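Local coordinates for arsenite methyltransferase (Chlamydomonas reinhardtii, PDB 5EVJ), which probably methylates trivalent arsenic with S-adenosylmethionine as methyl donor, giving mono-, di- and trimethylated products, at residues 194-199 with 270-275. The protein carries 15 engineered substitutions. Numbering follows the deposited sequence.
Sequences EMHFSD and TYRLFK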
loop_
_atom_site.group_PDB
_atom_site.type_symbol
_atom_site.label_atom_id
_atom_site.label_comp_id
_atom_site.label_asym_id
_atom_site.label_seq_id
_atom_site.Cartn_x
_atom_site.Cartn_y
_atom_site.Cartn_z
ATOM N N GLU A 194 -7.256 4.069 0.723
ATOM C CA GLU A 194 -6.022 3.938 0.067
ATOM C C GLU A 194 -5.656 2.437 -0.158
ATOM O O GLU A 194 -5.799 1.608 0.747
ATOM C CB GLU A 194 -4.936 4.594 0.945
ATOM C CG GLU A 194 -3.546 4.577 0.332
ATOM C CD GLU A 194 -2.400 4.869 1.313
ATOM O OE1 GLU A 194 -2.634 5.306 2.466
ATOM O OE2 GLU A 194 -1.210 4.686 0.921
ATOM N N MET A 195 -5.102 2.133 -1.327
ATOM C CA MET A 195 -4.330 0.929 -1.502
ATOM C C MET A 195 -2.880 1.271 -1.269
ATOM O O MET A 195 -2.346 2.094 -1.937
ATOM C CB MET A 195 -4.509 0.341 -2.884
ATOM C CG MET A 195 -3.714 -0.965 -3.041
ATOM S SD MET A 195 -4.258 -1.816 -4.557
ATOM C CE MET A 195 -3.135 -3.226 -4.452
ATOM N N HIS A 196 -2.252 0.615 -0.310
ATOM C CA HIS A 196 -0.932 0.892 0.167
ATOM C C HIS A 196 -0.203 -0.465 0.144
ATOM O O HIS A 196 -0.499 -1.348 0.939
ATOM C CB HIS A 196 -1.009 1.393 1.569
ATOM C CG HIS A 196 0.253 1.969 2.103
ATOM N ND1 HIS A 196 1.294 1.184 2.576
ATOM C CD2 HIS A 196 0.601 3.248 2.378
ATOM C CE1 HIS A 196 2.244 1.954 3.068
ATOM N NE2 HIS A 196 1.873 3.208 2.909
ATOM N N PHE A 197 0.789 -0.617 -0.713
ATOM C CA PHE A 197 1.357 -1.952 -0.952
ATOM C C PHE A 197 2.784 -1.895 -1.510
ATOM O O PHE A 197 3.200 -0.870 -2.081
ATOM C CB PHE A 197 0.411 -2.711 -1.884
ATOM C CG PHE A 197 0.539 -2.363 -3.315
ATOM C CD1 PHE A 197 0.098 -1.146 -3.809
ATOM C CD2 PHE A 197 1.058 -3.309 -4.198
ATOM C CE1 PHE A 197 0.182 -0.837 -5.182
ATOM C CE2 PHE A 197 1.137 -3.061 -5.539
ATOM C CZ PHE A 197 0.722 -1.802 -6.038
ATOM N N SER A 198 3.545 -2.949 -1.284
ATOM C CA SER A 198 4.900 -3.005 -1.766
ATOM C C SER A 198 5.009 -4.136 -2.760
ATOM O O SER A 198 4.302 -5.153 -2.661
ATOM C CB SER A 198 5.905 -3.181 -0.606
ATOM O OG SER A 198 5.591 -4.367 0.120
ATOM N N ASP A 199 5.848 -3.935 -3.758
ATOM C CA ASP A 199 6.039 -4.970 -4.743
ATOM C C ASP A 199 7.331 -4.669 -5.478
ATOM O O ASP A 199 8.025 -3.658 -5.211
ATOM C CB ASP A 199 4.825 -5.083 -5.687
ATOM C CG ASP A 199 4.594 -6.539 -6.199
ATOM O OD1 ASP A 199 5.579 -7.284 -6.312
ATOM O OD2 ASP A 199 3.437 -6.964 -6.496
ATOM N N THR A 270 7.079 0.835 -2.538
ATOM C CA THR A 270 5.839 0.903 -1.789
ATOM C C THR A 270 5.112 2.068 -2.413
ATOM O O THR A 270 5.576 3.218 -2.384
ATOM C CB THR A 270 6.028 1.149 -0.244
ATOM O OG1 THR A 270 6.713 0.059 0.375
ATOM C CG2 THR A 270 4.647 1.234 0.457
ATOM N N TYR A 271 3.941 1.755 -2.918
ATOM C CA TYR A 271 3.094 2.700 -3.607
ATOM C C TYR A 271 1.894 3.056 -2.769
ATOM O O TYR A 271 1.372 2.195 -2.011
ATOM C CB TYR A 271 2.568 2.074 -4.955
ATOM C CG TYR A 271 3.514 2.348 -6.106
ATOM C CD1 TYR A 271 3.747 3.650 -6.556
ATOM C CD2 TYR A 271 4.170 1.291 -6.756
ATOM C CE1 TYR A 271 4.604 3.905 -7.635
ATOM C CE2 TYR A 271 5.017 1.506 -7.819
ATOM C CZ TYR A 271 5.272 2.821 -8.235
ATOM O OH TYR A 271 6.162 3.002 -9.256
ATOM N N ARG A 272 1.396 4.269 -3.005
ATOM C CA ARG A 272 0.229 4.790 -2.376
ATOM C C ARG A 272 -0.820 5.136 -3.422
ATOM O O ARG A 272 -0.609 6.021 -4.263
ATOM C CB ARG A 272 0.576 5.995 -1.530
ATOM C CG ARG A 272 1.687 5.655 -0.531
ATOM C CD ARG A 272 1.717 6.752 0.546
ATOM N NE ARG A 272 0.634 6.629 1.534
ATOM C CZ ARG A 272 0.658 7.106 2.788
ATOM N NH1 ARG A 272 1.690 7.804 3.233
ATOM N NH2 ARG A 272 -0.375 6.865 3.640
ATOM N N LEU A 273 -1.971 4.457 -3.339
ATOM C CA LEU A 273 -3.004 4.586 -4.328
ATOM C C LEU A 273 -4.286 5.038 -3.620
ATOM O O LEU A 273 -5.084 4.197 -3.108
ATOM C CB LEU A 273 -3.189 3.270 -5.012
ATOM C CG LEU A 273 -2.420 2.898 -6.286
ATOM C CD1 LEU A 273 -0.998 3.437 -6.356
ATOM C CD2 LEU A 273 -2.454 1.381 -6.490
ATOM N N PHE A 274 -4.503 6.350 -3.620
ATOM C CA PHE A 274 -5.607 6.901 -2.906
ATOM C C PHE A 274 -6.772 6.939 -3.761
ATOM O O PHE A 274 -6.636 7.210 -4.997
ATOM C CB PHE A 274 -5.323 8.331 -2.472
ATOM C CG PHE A 274 -4.452 8.401 -1.276
ATOM C CD1 PHE A 274 -5.018 8.409 0.023
ATOM C CD2 PHE A 274 -3.064 8.417 -1.413
ATOM C CE1 PHE A 274 -4.205 8.459 1.151
ATOM C CE2 PHE A 274 -2.256 8.491 -0.295
ATOM C CZ PHE A 274 -2.799 8.519 1.014
ATOM N N LYS A 275 -7.932 6.790 -3.092
ATOM C CA LYS A 275 -9.194 6.882 -3.780
ATOM C C LYS A 275 -9.986 8.098 -3.289
ATOM O O LYS A 275 -10.468 8.119 -2.200
ATOM C CB LYS A 275 -9.971 5.556 -3.621
ATOM C CG LYS A 275 -11.409 5.672 -4.079
ATOM C CD LYS A 275 -12.117 4.323 -4.216
ATOM C CE LYS A 275 -13.672 4.446 -4.465
ATOM N NZ LYS A 275 -14.303 3.031 -4.523
#
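Glu194 and Arg272 carry the polar part of this contact between two antiparallel strands; they meet diagonally, since Glu194 pairs with Phe274 and Arg272 with His196. NH2 of Arg272 donates to OE1 of Glu194 at 3.0 Å, on the syn side of the carboxylate and in the guanidinium plane. This bond is nearly straight, with an N-H...O angle of 172°. A second salt-bridge bond, from NE to OE2, is less certain because OE2 sits too close to a neighbour in the model. The bend at chi3 (77°) swings NE of Arg272 toward the carboxylate. OE1 also bonds the hydroxyl of Tyr332, while NH1 of Arg272 reaches Leu306 O and the Tyr304 hydroxyl. An alanine in place of Arg272 would probably leave the buried Glu194 carboxylate without its countercharge and the His196 ring without the group beside it.

Each member of the pair also meets a ring. CG of Glu194 makes a CH-pi contact over the centre of the Phe274 ring, 3.9 Å from the centroid and almost on the ring normal. The carboxylate is nearly parallel to that ring and stacked on it. NE2 of His196 stands over one guanidinium face, offset toward the rim, with the two planes 83° apart; NE of Arg272 in turn lies at the edge of the imidazole, near its plane.

Four backbone hydrogen bonds form an antiparallel ladder through two hydrogen-bonded pairs, Met195 with Leu273 and Phe197 with Tyr271. Met195 N reaches Leu273 O at 2.7 Å. The ladder joins strands 193-202 and 266-274 in the 3-2-1-4-5-7-6 sheet of the Rossmann-like class I methyltransferase fold, where 266-274 is the antiparallel strand.

Apolar contacts occupy the face bearing Met195, Phe197, Tyr271 and Leu273. CB of Met195 meets CB of Leu273 at 3.9 Å, their side chains side by side. CE1 of Phe197 touches CD2 of Leu273 at 3.7 Å and also packs against CB of Tyr271; CE of Met195 covers the centre of one face of the Phe197 ring.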